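Local coordinates for protein Xaa-Pro dipeptidase (Mycobacterium tuberculosis, PDB 5E2C) that forms the N-terminal creatinase/prolidase-type domain of an enzyme that probably acts as a metal-dependent aminopeptidase, at residues V51-G56 against R75-Y80; S32-S37 against T60-Q65; M20-L25 against G124-L129. All blocks are in the same frame, centred on the assembly; numbering follows the deposited sequence. Where two conformers were deposited one is given.

Interaction 1: residues V51-G56 against R75-Y80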
ATOM      1  N   VAL A  51      20.431   6.395  -7.195  1.00 11.27           N
ATOM      2  CA  VAL A  51      19.680   7.244  -8.121  1.00 10.74           C
ATOM      3  C   VAL A  51      18.428   7.753  -7.407  1.00 10.87           C
ATOM      4  O   VAL A  51      17.645   6.951  -6.866  1.00 10.84           O
ATOM      5  CB  VAL A  51      19.292   6.472  -9.408  1.00 11.58           C
ATOM      6  CG1 VAL A  51      18.611   7.397 -10.399  1.00 11.78           C
ATOM      7  CG2 VAL A  51      20.519   5.798 -10.030  1.00 11.49           C
ATOM      8  N   LEU A  52      18.244   9.078  -7.400  1.00 10.36           N
ATOM      9  CA  LEU A  52      17.039   9.701  -6.842  1.00 10.76           C
ATOM     10  C   LEU A  52      16.079  10.000  -7.983  1.00 10.85           C
ATOM     11  O   LEU A  52      16.509  10.418  -9.042  1.00 12.17           O
ATOM     12  CB  LEU A  52      17.409  10.995  -6.113  1.00 10.59           C
ATOM     13  CG  LEU A  52      16.283  11.781  -5.444  1.00 10.88           C
ATOM     14  CD1 LEU A  52      15.775  11.050  -4.214  1.00 11.43           C
ATOM     15  CD2 LEU A  52      16.818  13.146  -5.036  1.00 12.74           C
ATOM     16  N   ALA A  53      14.791   9.745  -7.780  1.00 10.42           N
ATOM     17  CA  ALA A  53      13.761  10.146  -8.722  1.00  9.45           C
ATOM     18  C   ALA A  53      12.713  10.990  -8.015  1.00  9.72           C
ATOM     19  O   ALA A  53      12.266  10.674  -6.896  1.00 10.06           O
ATOM     20  CB  ALA A  53      13.108   8.940  -9.379  1.00  9.92           C
ATOM     21  N   THR A  54      12.335  12.075  -8.675  1.00  9.44           N
ATOM     22  CA  THR A  54      11.245  12.924  -8.212  1.00 10.46           C
ATOM     23  C   THR A  54      10.536  13.508  -9.418  1.00 12.24           C
ATOM     24  O   THR A  54      10.873  13.192 -10.543  1.00 12.25           O
ATOM     25  CB  THR A  54      11.747  14.017  -7.244  1.00 11.51           C
ATOM     26  OG1 THR A  54      10.623  14.713  -6.694  1.00 12.35           O
ATOM     27  CG2 THR A  54      12.656  15.001  -7.943  1.00 11.60           C
ATOM     28  N   ASP A  55       9.517  14.317  -9.199  1.00 15.03           N
ATOM     29  CA  ASP A  55       8.820  14.925 -10.330  1.00 16.36           C
ATOM     30  C   ASP A  55       9.274  16.375 -10.542  1.00 15.93           C
ATOM     31  O   ASP A  55      10.071  16.912  -9.771  1.00 14.61           O
ATOM     32  CB  ASP A  55       7.308  14.783 -10.167  1.00 20.19           C
ATOM     33  CG  ASP A  55       6.775  15.489  -8.938  1.00 20.21           C
ATOM     34  OD1 ASP A  55       6.747  16.717  -8.952  1.00 20.42           O
ATOM     35  OD2 ASP A  55       6.332  14.816  -7.977  1.00 23.69           O
ATOM     36  N   GLY A  56       8.787  16.987 -11.610  1.00 15.34           N
ATOM     37  CA  GLY A  56       9.244  18.318 -12.033  1.00 16.19           C
ATOM     38  C   GLY A  56       9.083  19.444 -11.012  1.00 16.02           C
ATOM     39  O   GLY A  56       9.818  20.427 -11.066  1.00 17.10           O
ATOM     40  N   ARG A  75       7.293  10.963 -13.939  1.00 13.94           N
ATOM     41  CA  ARG A  75       5.917  10.994 -13.443  1.00 15.74           C
ATOM     42  C   ARG A  75       5.672   9.945 -12.347  1.00 16.09           C
ATOM     43  O   ARG A  75       4.975  10.223 -11.367  1.00 20.44           O
ATOM     44  CB  ARG A  75       4.932  10.782 -14.613  1.00 17.62           C
ATOM     45  CG  ARG A  75       3.472  11.012 -14.257  1.00 19.75           C
ATOM     46  CD  ARG A  75       2.553  10.725 -15.440  1.00 21.21           C
ATOM     47  NE  ARG A  75       2.953  11.475 -16.622  1.00 22.57           N
ATOM     48  CZ  ARG A  75       2.466  12.659 -16.998  1.00 24.40           C
ATOM     49  NH1 ARG A  75       1.498  13.269 -16.320  1.00 26.01           N
ATOM     50  NH2 ARG A  75       2.950  13.230 -18.089  1.00 30.23           N
ATOM     51  N   ALA A  76       6.229   8.747 -12.526  1.00 14.83           N
ATOM     52  CA  ALA A  76       6.013   7.618 -11.617  1.00 11.20           C
ATOM     53  C   ALA A  76       7.372   7.162 -11.090  1.00 10.72           C
ATOM     54  O   ALA A  76       8.090   6.392 -11.739  1.00 11.43           O
ATOM     55  CB  ALA A  76       5.317   6.477 -12.353  1.00 11.25           C
ATOM     56  N   VAL A  77       7.750   7.684  -9.935  1.00  9.83           N
ATOM     57  CA  VAL A  77       9.155   7.613  -9.523  1.00 10.34           C
ATOM     58  C   VAL A  77       9.590   6.188  -9.151  1.00 10.52           C
ATOM     59  O   VAL A  77      10.684   5.760  -9.495  1.00 10.81           O
ATOM     60  CB  VAL A  77       9.480   8.631  -8.408  1.00 11.53           C
ATOM     61  CG1 VAL A  77       9.307  10.046  -8.924  1.00 12.84           C
ATOM     62  CG2 VAL A  77       8.647   8.399  -7.150  1.00 12.17           C
ATOM     63  N   GLY A  78       8.736   5.465  -8.443  1.00 10.91           N
ATOM     64  CA  GLY A  78       9.056   4.100  -8.032  1.00 10.73           C
ATOM     65  C   GLY A  78       9.198   3.200  -9.236  1.00 10.59           C
ATOM     66  O   GLY A  78      10.180   2.464  -9.390  1.00  9.85           O
ATOM     67  N   ARG A  79       8.206   3.274 -10.108  1.00 11.82           N
ATOM     68  CA  ARG A  79       8.205   2.506 -11.331  1.00 12.96           C
ATOM     69  C   ARG A  79       9.444   2.778 -12.191  1.00 11.22           C
ATOM     70  O   ARG A  79      10.086   1.861 -12.701  1.00 11.14           O
ATOM     71  CB  ARG A  79       6.938   2.846 -12.099  1.00 15.74           C
ATOM     72  CG  ARG A  79       6.701   1.971 -13.274  1.00 19.18           C
ATOM     73  CD  ARG A  79       5.779   2.651 -14.258  1.00 22.86           C
ATOM     74  NE  ARG A  79       5.734   1.812 -15.430  1.00 28.60           N
ATOM     75  CZ  ARG A  79       6.664   1.781 -16.384  1.00 32.93           C
ATOM     76  NH1 ARG A  79       7.721   2.601 -16.356  1.00 34.35           N
ATOM     77  NH2 ARG A  79       6.517   0.927 -17.387  1.00 36.64           N
ATOM     78  N   TYR A  80       9.783   4.052 -12.355  1.00 10.35           N
ATOM     79  CA  TYR A  80      10.983   4.408 -13.084  1.00 10.17           C
ATOM     80  C   TYR A  80      12.222   3.740 -12.518  1.00  9.45           C
ATOM     81  O   TYR A  80      13.019   3.157 -13.260  1.00 10.12           O
ATOM     82  CB  TYR A  80      11.169   5.926 -13.091  1.00 11.15           C
ATOM     83  CG  TYR A  80      12.489   6.285 -13.693  1.00 12.29           C
ATOM     84  CD1 TYR A  80      12.652   6.289 -15.078  1.00 13.42           C
ATOM     85  CD2 TYR A  80      13.587   6.561 -12.901  1.00 12.76           C
ATOM     86  CE1 TYR A  80      13.871   6.567 -15.639  1.00 15.36           C
ATOM     87  CE2 TYR A  80      14.812   6.854 -13.458  1.00 15.48           C
ATOM     88  CZ  TYR A  80      14.941   6.863 -14.836  1.00 16.90           C
ATOM     89  OH  TYR A  80      16.148   7.153 -15.408  1.00 19.71           O
TER
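Val-77 sets its CB against the CB of Ala-53, the two carbons 3.8 Å apart, and hooks one branch further along the strand. With CG1 anti to the carbonyl carbon of its own residue (chi1 -64°), that methyl lies 3.5 Å from CA of Thr-54 and 3.6 Å from the carbonyl O of Ala-53, lying mainly against the strand backbone. Three residues on, and so on nearly the same side of the helix, Tyr-80 presents its ring obliquely to the methyl of Ala-53, its CD2 being 4.3 Å from Ala-53 CB. Ala-53 CB thus touches both an aliphatic and an aromatic neighbour, and its small size lets the helix come close, the CA atoms of Ala-53 and Val-77 being 5.3 Å apart. Val-77 is the first helical residue, directly after the N-cap residue Ala-76. The phenol OH of Tyr-80 is bonded to Arg-84, one turn further on. Thr-54 directs its side chain away from the helix, and its OG1 bonds to the carbonyl O of Asn-38; Asp-55, just past the strand, forms a salt bridge with Arg-57. This is the layering of an alpha/beta fold: the start of helix 77-87 packs on one face of the mixed sheet of the creatinase/prolidase N-terminal domain.

Interaction 2: residues S32-S37 against T60-Q65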
ATOM      1  N   SER A  32      19.211  10.571   1.600  1.00 11.67           N
ATOM      2  CA  SER A  32      19.569  11.462   0.496  1.00 11.65           C
ATOM      3  C   SER A  32      19.567  12.942   0.861  1.00 11.48           C
ATOM      4  O   SER A  32      20.123  13.736   0.125  1.00 12.82           O
ATOM      5  CB  SER A  32      18.606  11.264  -0.664  1.00 12.10           C
ATOM      6  OG  SER A  32      17.343  11.845  -0.372  1.00 13.09           O
ATOM      7  N   GLY A  33      18.910  13.308   1.946  1.00 10.08           N
ATOM      8  CA  GLY A  33      18.723  14.723   2.287  1.00 11.04           C
ATOM      9  C   GLY A  33      17.579  15.394   1.531  1.00 10.99           C
ATOM     10  O   GLY A  33      17.235  16.555   1.797  1.00 12.69           O
ATOM     11  N   PHE A  34      16.942  14.670   0.623  1.00 10.62           N
ATOM     12  CA  PHE A  34      15.836  15.229  -0.163  1.00 10.52           C
ATOM     13  C   PHE A  34      14.524  15.140   0.609  1.00 10.99           C
ATOM     14  O   PHE A  34      14.149  14.065   1.073  1.00 11.53           O
ATOM     15  CB  PHE A  34      15.707  14.489  -1.489  1.00 11.24           C
ATOM     16  CG  PHE A  34      14.553  14.942  -2.320  1.00 11.21           C
ATOM     17  CD1 PHE A  34      14.534  16.222  -2.852  1.00 12.34           C
ATOM     18  CD2 PHE A  34      13.472  14.106  -2.551  1.00 12.55           C
ATOM     19  CE1 PHE A  34      13.478  16.651  -3.634  1.00 13.70           C
ATOM     20  CE2 PHE A  34      12.399  14.532  -3.327  1.00 13.84           C
ATOM     21  CZ  PHE A  34      12.401  15.808  -3.868  1.00 13.22           C
ATOM     22  N   SER A  35      13.827  16.274   0.727  1.00 11.49           N
ATOM     23  CA  SER A  35      12.642  16.406   1.579  1.00 12.48           C
ATOM     24  C   SER A  35      11.340  16.673   0.806  1.00 13.60           C
ATOM     25  O   SER A  35      10.317  16.993   1.415  1.00 14.48           O
ATOM     26  CB  SER A  35      12.872  17.522   2.602  1.00 12.43           C
ATOM     27  OG  SER A  35      12.990  18.774   1.965  1.00 12.94           O
ATOM     28  N   GLY A  36      11.373  16.555  -0.521  1.00 12.83           N
ATOM     29  CA  GLY A  36      10.168  16.732  -1.324  1.00 13.89           C
ATOM     30  C   GLY A  36       9.113  15.677  -1.039  1.00 13.91           C
ATOM     31  O   GLY A  36       9.422  14.554  -0.617  1.00 16.07           O
ATOM     32  N   SER A  37       7.861  16.041  -1.290  1.00 13.85           N
ATOM     33  CA  SER A  37       6.718  15.205  -0.944  1.00 14.75           C
ATOM     34  C   SER A  37       6.519  14.037  -1.899  1.00 13.79           C
ATOM     35  O   SER A  37       5.659  13.195  -1.669  1.00 16.06           O
ATOM     36  CB  SER A  37       5.445  16.044  -0.942  1.00 18.20           C
ATOM     37  OG  SER A  37       5.062  16.317  -2.267  1.00 20.00           O
ATOM     38  N   THR A  60      14.564  21.752  -8.911  0.50 16.25           N
ATOM     39  CA  THR A  60      15.504  22.672  -8.278  0.50 16.44           C
ATOM     40  C   THR A  60      15.897  22.202  -6.874  0.50 14.39           C
ATOM     41  O   THR A  60      17.072  22.243  -6.500  0.50 15.03           O
ATOM     42  CB  THR A  60      14.901  24.085  -8.216  0.50 17.25           C
ATOM     43  OG1 THR A  60      14.730  24.583  -9.549  0.50 22.35           O
ATOM     44  CG2 THR A  60      15.802  25.010  -7.442  0.50 17.96           C
ATOM     45  N   GLN A  61      14.916  21.729  -6.117  1.00 14.06           N
ATOM     46  CA  GLN A  61      15.141  21.288  -4.737  1.00 13.42           C
ATOM     47  C   GLN A  61      16.030  20.053  -4.671  1.00 12.63           C
ATOM     48  O   GLN A  61      16.899  19.959  -3.815  1.00 12.11           O
ATOM     49  CB  GLN A  61      13.821  20.995  -4.031  1.00 13.74           C
ATOM     50  CG  GLN A  61      13.968  20.667  -2.553  1.00 14.21           C
ATOM     51  CD  GLN A  61      12.645  20.632  -1.822  1.00 16.55           C
ATOM     52  OE1 GLN A  61      11.710  21.380  -2.159  1.00 18.82           O
ATOM     53  NE2 GLN A  61      12.549  19.786  -0.813  1.00 15.82           N
ATOM     54  N   ALA A  62      15.803  19.092  -5.556  1.00 11.92           N
ATOM     55  CA  ALA A  62      16.638  17.896  -5.568  1.00 12.12           C
ATOM     56  C   ALA A  62      18.075  18.271  -5.937  1.00 12.14           C
ATOM     57  O   ALA A  62      19.032  17.703  -5.418  1.00 12.33           O
ATOM     58  CB  ALA A  62      16.082  16.853  -6.528  1.00 12.04           C
ATOM     59  N   ALA A  63      18.233  19.254  -6.819  1.00 12.74           N
ATOM     60  CA  ALA A  63      19.564  19.680  -7.219  1.00 13.28           C
ATOM     61  C   ALA A  63      20.338  20.302  -6.060  1.00 12.08           C
ATOM     62  O   ALA A  63      21.534  20.064  -5.933  1.00 14.72           O
ATOM     63  CB  ALA A  63      19.506  20.643  -8.396  1.00 14.21           C
ATOM     64  N   SER A  64      19.667  21.090  -5.227  1.00 11.93           N
ATOM     65  CA  SER A  64      20.313  21.726  -4.079  1.00 12.78           C
ATOM     66  C   SER A  64      20.456  20.807  -2.872  1.00 13.50           C
ATOM     67  O   SER A  64      21.434  20.924  -2.140  1.00 12.43           O
ATOM     68  CB  SER A  64      19.600  23.020  -3.653  1.00 14.05           C
ATOM     69  OG  SER A  64      18.321  22.774  -3.122  1.00 13.16           O
ATOM     70  N   GLN A  65      19.477  19.939  -2.638  1.00 12.72           N
ATOM     71  CA  GLN A  65      19.500  19.065  -1.471  1.00 11.29           C
ATOM     72  C   GLN A  65      20.345  17.809  -1.676  1.00 10.58           C
ATOM     73  O   GLN A  65      20.937  17.322  -0.726  1.00 11.21           O
ATOM     74  CB  GLN A  65      18.091  18.674  -1.066  1.00 11.77           C
ATOM     75  CG  GLN A  65      17.299  19.824  -0.476  1.00 11.38           C
ATOM     76  CD  GLN A  65      15.963  19.403   0.075  1.00 11.21           C
ATOM     77  OE1 GLN A  65      15.271  18.559  -0.500  1.00 11.31           O
ATOM     78  NE2 GLN A  65      15.544  20.051   1.153  1.00 13.02           N
TER
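Gln-65 carries its CG anti to the carbonyl carbon (chi1 -70°) and runs extended beyond it, which brings its terminal amide to Ser-35, whose OG stands between its own backbone N and carbonyl carbon (chi1 65°). The setting is a crossover: helix 59-65 links the neighbouring parallel strands 51-54 and 70-73 in a beta-alpha-beta unit, and the loop 33-37 that follows helix 25-32 is tied to it. The amide of Gln-65 uses both its ends on Ser-35. OE1 accepts from the backbone N of Ser-35 at 3.0 Å, while NE2 donates to Ser-35 OG at 3.0 Å, with that oxygen close to the amide plane. A glutamine, donor and acceptor side by side, suits a residue offering a backbone N-H and a hydroxyl. Gln-61, one turn earlier, adds a second donor: its NE2 bonds to OE1 of Gln-65 at 3.0 Å, from the face of the carbonyl plane opposite to Ser-35 N, so two bonds grip this oxygen and, with the NE2 bond to Ser-35 OG, fix the rotation of the amide. Beside the polar group lies an apolar one. The ring of Phe-34 stands nearly perpendicular to the amide of Gln-65 (planes 89° apart), and its CE1 reaches CB of Ala-62 at 3.9 Å; the short alanine lets the ring approach the helix closely, and the ring also rests on Leu-52 and Thr-54 of the strand. Ser-32 starts the turn: its OG accepts from N of Phe-34 in an ST turn and is also hydrogen-bonded to the carbonyl O of Val-28, and the positive phi of Gly-33 suits glycine. Beyond, the chain folds back over the aromatic ring, putting N of Gly-36 3.5 Å above the plane and over the centre of Phe-34.

Interaction 3: residues M20-L25 against G124-L129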
HETATM    1  N   MSE A  20      17.970  -1.976  -3.487  1.00 11.16           N
HETATM    2  CA  MSE A  20      16.765  -1.666  -2.768  1.00 11.93           C
HETATM    3  C   MSE A  20      16.160  -0.402  -3.308  1.00  9.62           C
HETATM    4  O   MSE A  20      16.857   0.601  -3.552  1.00  8.84           O
HETATM    5  CB  MSE A  20      17.118  -1.453  -1.312  1.00 14.62           C
HETATM    6  CG  MSE A  20      15.865  -1.032  -0.602  1.00 20.37           C
HETATM    7 SE   MSE A  20      15.942  -1.684   1.203  1.00 29.62          SE
HETATM    8  CE  MSE A  20      14.089  -1.203   1.688  1.00 24.32           C
ATOM      9  N   LEU A  21      14.851  -0.457  -3.480  1.00  8.86           N
ATOM     10  CA  LEU A  21      14.035   0.710  -3.793  1.00  8.62           C
ATOM     11  C   LEU A  21      13.473   1.255  -2.491  1.00  8.41           C
ATOM     12  O   LEU A  21      12.776   0.549  -1.748  1.00  7.18           O
ATOM     13  CB  LEU A  21      12.872   0.318  -4.699  1.00  9.03           C
ATOM     14  CG  LEU A  21      11.877   1.437  -5.012  1.00  9.19           C
ATOM     15  CD1 LEU A  21      12.576   2.571  -5.762  1.00  9.12           C
ATOM     16  CD2 LEU A  21      10.725   0.856  -5.818  1.00 10.07           C
ATOM     17  N   ILE A  22      13.790   2.503  -2.198  1.00  7.71           N
ATOM     18  CA  ILE A  22      13.251   3.171  -1.016  1.00  8.02           C
ATOM     19  C   ILE A  22      12.107   4.108  -1.429  1.00  8.53           C
ATOM     20  O   ILE A  22      12.290   5.011  -2.257  1.00  8.51           O
ATOM     21  CB  ILE A  22      14.349   3.939  -0.266  1.00  9.04           C
ATOM     22  CG1 ILE A  22      15.477   2.974   0.117  1.00 10.37           C
ATOM     23  CG2 ILE A  22      13.798   4.596   0.995  1.00  9.27           C
ATOM     24  CD1 ILE A  22      16.622   3.009  -0.829  1.00 12.02           C
ATOM     25  N   SER A  23      10.931   3.867  -0.848  1.00  8.76           N
ATOM     26  CA  SER A  23       9.693   4.577  -1.195  1.00  9.55           C
ATOM     27  C   SER A  23       9.110   5.420  -0.032  1.00 10.66           C
ATOM     28  O   SER A  23       8.288   6.324  -0.271  1.00 11.79           O
ATOM     29  CB  SER A  23       8.625   3.579  -1.654  1.00 10.13           C
ATOM     30  OG  SER A  23       9.048   2.819  -2.787  1.00 12.09           O
ATOM     31  N   ASP A  24       9.473   5.078   1.201  1.00  8.98           N
ATOM     32  CA  ASP A  24       9.011   5.796   2.407  1.00 10.60           C
ATOM     33  C   ASP A  24       9.788   7.108   2.445  1.00 11.00           C
ATOM     34  O   ASP A  24      11.010   7.102   2.458  1.00  9.66           O
ATOM     35  CB  ASP A  24       9.269   4.911   3.650  1.00 12.63           C
ATOM     36  CG  ASP A  24       8.792   5.539   4.964  1.00 16.63           C
ATOM     37  OD1 ASP A  24       8.862   6.769   5.118  1.00 19.86           O
ATOM     38  OD2 ASP A  24       8.370   4.795   5.871  1.00 16.22           O
ATOM     39  N   LEU A  25       9.082   8.230   2.428  1.00 12.24           N
ATOM     40  CA  LEU A  25       9.729   9.531   2.368  1.00 13.91           C
ATOM     41  C   LEU A  25      10.641   9.839   3.568  1.00 12.02           C
ATOM     42  O   LEU A  25      11.657  10.510   3.402  1.00 11.65           O
ATOM     43  CB  LEU A  25       8.697  10.634   2.174  1.00 16.38           C
ATOM     44  CG  LEU A  25       7.915  10.538   0.862  1.00 19.26           C
ATOM     45  CD1 LEU A  25       6.906  11.671   0.817  1.00 22.75           C
ATOM     46  CD2 LEU A  25       8.830  10.560  -0.358  1.00 21.33           C
ATOM     47  N   GLY A 124      12.003  -2.410   6.735  1.00 12.05           N
ATOM     48  CA  GLY A 124      12.806  -2.508   7.943  1.00 11.83           C
ATOM     49  C   GLY A 124      14.290  -2.366   7.687  1.00 12.72           C
ATOM     50  O   GLY A 124      15.066  -2.174   8.619  1.00 13.48           O
ATOM     51  N   THR A 125      14.695  -2.462   6.427  1.00 12.62           N
ATOM     52  CA  THR A 125      16.105  -2.451   6.102  1.00 12.63           C
ATOM     53  C   THR A 125      16.717  -1.090   6.448  1.00 13.27           C
ATOM     54  O   THR A 125      17.777  -1.022   7.083  1.00 13.13           O
ATOM     55  CB  THR A 125      16.348  -2.815   4.629  1.00 14.57           C
ATOM     56  OG1 THR A 125      15.722  -4.070   4.343  1.00 14.01           O
ATOM     57  CG2 THR A 125      17.824  -2.959   4.355  1.00 16.10           C
ATOM     58  N   VAL A 126      16.037  -0.010   6.083  1.00 11.07           N
ATOM     59  CA  VAL A 126      16.579   1.314   6.387  1.00 12.31           C
ATOM     60  C   VAL A 126      16.495   1.603   7.890  1.00 12.88           C
ATOM     61  O   VAL A 126      17.423   2.153   8.468  1.00 12.50           O
ATOM     62  CB  VAL A 126      15.854   2.417   5.616  1.00 12.34           C
ATOM     63  CG1 VAL A 126      16.508   3.760   5.913  1.00 12.81           C
ATOM     64  CG2 VAL A 126      15.829   2.103   4.124  1.00 11.94           C
ATOM     65  N   GLU A 127      15.380   1.215   8.506  1.00 13.33           N
ATOM     66  CA  GLU A 127      15.163   1.390   9.940  1.00 14.39           C
ATOM     67  C   GLU A 127      16.276   0.730  10.741  1.00 15.52           C
ATOM     68  O   GLU A 127      16.677   1.252  11.786  1.00 15.51           O
ATOM     69  CB  GLU A 127      13.804   0.799  10.354  1.00 15.50           C
ATOM     70  CG  GLU A 127      12.590   1.611   9.906  1.00 16.45           C
ATOM     71  CD  GLU A 127      12.228   1.465   8.421  1.00 15.94           C
ATOM     72  OE1 GLU A 127      12.852   0.654   7.700  1.00 16.77           O
ATOM     73  OE2 GLU A 127      11.286   2.144   7.978  1.00 17.36           O
ATOM     74  N   SER A 128      16.797  -0.398  10.243  1.00 13.15           N
ATOM     75  CA  SER A 128      17.856  -1.133  10.948  1.00 14.88           C
ATOM     76  C   SER A 128      19.115  -0.291  11.193  1.00 18.44           C
ATOM     77  O   SER A 128      19.952  -0.650  12.022  1.00 19.46           O
ATOM     78  CB  SER A 128      18.234  -2.411  10.184  1.00 16.14           C
ATOM     79  OG  SER A 128      19.019  -2.118   9.034  1.00 18.08           O
ATOM     80  N   LEU A 129      19.254   0.804  10.451  1.00 18.51           N
ATOM     81  CA  LEU A 129      20.408   1.691  10.582  1.00 20.71           C
ATOM     82  C   LEU A 129      20.297   2.717  11.728  1.00 24.80           C
ATOM     83  O   LEU A 129      21.304   3.284  12.148  1.00 29.94           O
ATOM     84  CB  LEU A 129      20.626   2.441   9.259  1.00 18.97           C
ATOM     85  CG  LEU A 129      20.646   1.647   7.954  1.00 20.35           C
ATOM     86  CD1 LEU A 129      20.756   2.598   6.772  1.00 20.65           C
ATOM     87  CD2 LEU A 129      21.771   0.627   7.913  1.00 21.85           C
TER
HETATM   88  O   HOH W   1      10.260   4.577   8.575  1.00 38.51           O
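Met-20, deposited as selenomethionine, reaches from the strand to Thr-125, the two side chains sliding past each other in opposite directions. From CB the chain goes to CG, anti to the backbone N (chi1 176°); these two carbons carry the chain toward Thr-125, since the CA atoms of Met-20 and Thr-125 are 8.9 Å apart. The contact itself belongs to the end of the chain. SE rests 3.6 Å from CB of Thr-125, with CG2 and OG1 of the same threonine a little further off, and the terminal CE lies 4.0 Å from that CB and looser, at 4.5 Å, against CG2 of Val-126. The long, unbranched side chain of methionine, here carrying selenium in place of sulfur, suits this distance; OG1 of the threonine is hydrogen-bonded to the carbonyl O of Ala-122, and CB is its closest atom to SE. Two residues along the strand, Ile-22 sends CG1 to CG2 of Val-126, 4.1 Å away, the two branched side chains crossing obliquely. At the outer end the contact turns polar: OD2 of Asp-24 and OE2 of Glu-127 are like charges 4.5 Å apart, and a water donates to both, at 2.7 Å to Glu-127 OE2 and more weakly to Asp-24 OD2. His-98 bonds to OD2 and Asn-27 to OE2, which probably eases the repulsion, while OD1 of Asp-24 caps helix 25-32 at the N of Ile-26. Strand 19-22 lies inside the sheet between 40-44 and 92-95, and residues 124-129, after strand 118-121, pack over it beside helices 3-14 and 25-32.

Overall arrangement
Interactions 1 and 2 meet through strand 51-54, their centres about 13 Å apart: Ala-53 faces helix 77-87, whereas its neighbours Leu-52 and Thr-54 turn to the other side, where Thr-54 OG1 lies 3.5 Å from Phe-34 CZ and Ala-62 adds further packing. Interaction 3, centred about 16 Å from interaction 1, reaches the same sheet through strand 19-22; there Leu-21 CD2 comes within 4.0 Å of Gly-78 O. Its centre is about 17 Å from that of interaction 2, which it touches through Leu-25. Both others are nested within the long loop that interaction 3 closes. As in relatives, the metal site presumably belongs to the C-terminal domain, absent here.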